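Local coordinates for protein epidermin decarboxylase (Staphylococcus epidermidis, PDB 1G63) that binds FMN and oxidatively decarboxylates the C-terminal cysteine residue of the epidermin precursor peptide to form a carbon-carbon double bond, at residues Y141-N146 against N158-N164. Numbering follows the deposited sequence.
Sequences YSPDMN and NNITMPN
Residues 144-146 and 158-161 are extended and run antiparallel. Their axes approach to 4.2 Å, with 141° between the strand directions. M145 faces I160 in a non-hydrogen-bonded pair (CA-CA 4.1 Å). N146 and N159 form the next, hydrogen-bonded pair, with N146 N to N159 O at 3.1 Å and N159 N to N146 O at 3.2 Å. T161 N donates to D144 O at 2.7 Å. M145 and I160 point to one face of the ribbon. M145 is an mtm rotamer, and its CG lies 4.3 Å from I160 CB. I160 has chi1 p, and P143 CB sits 4.2 Å from its CB. D144, N146, N159 and T161 point to the other face, where T161 (chi1 p) brings OG1 to 3.2 Å from D144 CB. Before the strand, Y141 is t at chi1 with chi2 near -86°, and its CE1 lies 4.3 Å from P163 CG. Y141 OH lies 2.9 Å from both OD1 and OD2 of D144 (chi1 m); its one proton can make a weak hydrogen bond to either oxygen. One water accepts from D144 N (3.0 Å) and donates to D144 OD2 (3.0 Å) and T161 O (2.6 Å), bridging D144 and T161. N164 (chi1 t) is the N-cap of helix 165-172, its OD1 accepting from E166 N. P143 and I160 also touch helix 118-121. The arrangement is the open end of a two-stranded beta hairpin that projects from the Rossmann-like flavoprotein fold.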
loop_
_atom_site.group_PDB
_atom_site.type_symbol
_atom_site.label_atom_id
_atom_site.label_comp_id
_atom_site.label_asym_id
_atom_site.label_seq_id
_atom_site.Cartn_x
_atom_site.Cartn_y
_atom_site.Cartn_z
ATOM N N TYR B 141 9.275 29.695 32.235
ATOM C CA TYR B 141 8.211 30.146 33.119
ATOM C C TYR B 141 7.901 29.153 34.255
ATOM O O TYR B 141 7.987 27.940 34.078
ATOM C CB TYR B 141 6.985 30.416 32.242
ATOM C CG TYR B 141 5.713 30.785 32.942
ATOM C CD1 TYR B 141 4.843 29.801 33.414
ATOM C CD2 TYR B 141 5.339 32.123 33.080
ATOM C CE1 TYR B 141 3.623 30.142 34.000
ATOM C CE2 TYR B 141 4.131 32.472 33.664
ATOM C CZ TYR B 141 3.275 31.481 34.123
ATOM O OH TYR B 141 2.078 31.829 34.711
ATOM N N SER B 142 7.571 29.661 35.436
ATOM C CA SER B 142 7.232 28.773 36.548
ATOM C C SER B 142 5.784 28.351 36.366
ATOM O O SER B 142 4.877 29.180 36.441
ATOM C CB SER B 142 7.389 29.485 37.893
ATOM O OG SER B 142 8.751 29.735 38.178
ATOM N N PRO B 143 5.550 27.054 36.117
ATOM C CA PRO B 143 4.220 26.467 35.910
ATOM C C PRO B 143 3.192 26.898 36.948
ATOM O O PRO B 143 3.490 26.950 38.140
ATOM C CB PRO B 143 4.488 24.964 35.989
ATOM C CG PRO B 143 5.873 24.844 35.472
ATOM C CD PRO B 143 6.582 26.004 36.127
ATOM N N ASP B 144 1.983 27.200 36.492
ATOM C CA ASP B 144 0.911 27.593 37.397
ATOM C C ASP B 144 0.420 26.323 38.088
ATOM O O ASP B 144 0.598 25.217 37.563
ATOM C CB ASP B 144 -0.230 28.267 36.619
ATOM C CG ASP B 144 0.180 29.608 36.039
ATOM O OD1 ASP B 144 0.611 30.476 36.822
ATOM O OD2 ASP B 144 0.081 29.797 34.811
ATOM N N MET B 145 -0.180 26.479 39.265
ATOM C CA MET B 145 -0.671 25.336 40.031
ATOM C C MET B 145 -1.859 25.685 40.929
ATOM O O MET B 145 -1.812 26.648 41.702
ATOM C CB MET B 145 0.459 24.768 40.897
ATOM C CG MET B 145 1.755 24.508 40.144
ATOM S SD MET B 145 2.923 23.560 41.101
ATOM C CE MET B 145 3.772 24.853 41.993
ATOM N N ASN B 146 -2.930 24.906 40.825
ATOM C CA ASN B 146 -4.100 25.137 41.660
ATOM C C ASN B 146 -4.500 23.813 42.307
ATOM O O ASN B 146 -3.994 22.758 41.929
ATOM C CB ASN B 146 -5.260 25.711 40.831
ATOM C CG ASN B 146 -6.016 24.648 40.047
ATOM O OD1 ASN B 146 -5.447 23.951 39.207
ATOM N ND2 ASN B 146 -7.313 24.527 40.317
ATOM N N ASN B 158 -2.443 18.915 44.382
ATOM C CA ASN B 158 -1.816 20.069 43.753
ATOM C C ASN B 158 -1.586 19.621 42.310
ATOM O O ASN B 158 -1.166 18.490 42.071
ATOM C CB ASN B 158 -0.474 20.383 44.416
ATOM C CG ASN B 158 0.088 21.728 43.987
ATOM O OD1 ASN B 158 1.292 21.965 44.075
ATOM N ND2 ASN B 158 -0.786 22.620 43.534
ATOM N N ASN B 159 -1.864 20.500 41.356
ATOM C CA ASN B 159 -1.702 20.175 39.944
ATOM C C ASN B 159 -1.220 21.390 39.153
ATOM O O ASN B 159 -1.642 22.511 39.431
ATOM C CB ASN B 159 -3.044 19.695 39.377
ATOM C CG ASN B 159 -3.358 18.247 39.748
ATOM O OD1 ASN B 159 -4.497 17.910 40.093
ATOM N ND2 ASN B 159 -2.351 17.380 39.659
ATOM N N ILE B 160 -0.334 21.180 38.177
ATOM C CA ILE B 160 0.131 22.306 37.375
ATOM C C ILE B 160 -0.967 22.586 36.340
ATOM O O ILE B 160 -1.688 21.680 35.923
ATOM C CB ILE B 160 1.521 22.026 36.669
ATOM C CG1 ILE B 160 1.316 21.374 35.313
ATOM C CG2 ILE B 160 2.420 21.156 37.546
ATOM C CD1 ILE B 160 1.371 22.347 34.180
ATOM N N THR B 161 -1.118 23.845 35.956
ATOM C CA THR B 161 -2.141 24.211 34.990
ATOM C C THR B 161 -1.576 25.029 33.841
ATOM O O THR B 161 -0.442 25.486 33.886
ATOM C CB THR B 161 -3.263 25.042 35.650
ATOM O OG1 THR B 161 -2.715 26.257 36.175
ATOM C CG2 THR B 161 -3.910 24.261 36.772
ATOM N N MET B 162 -2.386 25.214 32.809
ATOM C CA MET B 162 -1.971 25.996 31.656
ATOM C C MET B 162 -1.942 27.495 31.987
ATOM O O MET B 162 -2.768 27.998 32.754
ATOM C CB MET B 162 -2.912 25.719 30.471
ATOM C CG MET B 162 -2.691 24.355 29.786
ATOM S SD MET B 162 -1.253 24.270 28.653
ATOM C CE MET B 162 -0.017 24.219 29.760
ATOM N N PRO B 163 -0.979 28.226 31.405
ATOM C CA PRO B 163 -0.835 29.666 31.632
ATOM C C PRO B 163 -1.978 30.480 31.016
ATOM O O PRO B 163 -2.407 30.210 29.895
ATOM C CB PRO B 163 0.493 30.004 30.949
ATOM C CG PRO B 163 1.168 28.676 30.729
ATOM C CD PRO B 163 0.031 27.751 30.446
ATOM N N ASN B 164 -2.459 31.477 31.750
ATOM C CA ASN B 164 -3.504 32.369 31.256
ATOM C C ASN B 164 -2.816 33.186 30.146
ATOM O O ASN B 164 -1.600 33.367 30.180
ATOM C CB ASN B 164 -3.981 33.263 32.412
ATOM C CG ASN B 164 -4.906 34.380 31.957
ATOM O OD1 ASN B 164 -4.456 35.399 31.416
ATOM N ND2 ASN B 164 -6.210 34.197 32.174
HETATM O O HOH W 1 1.363 27.346 33.598
#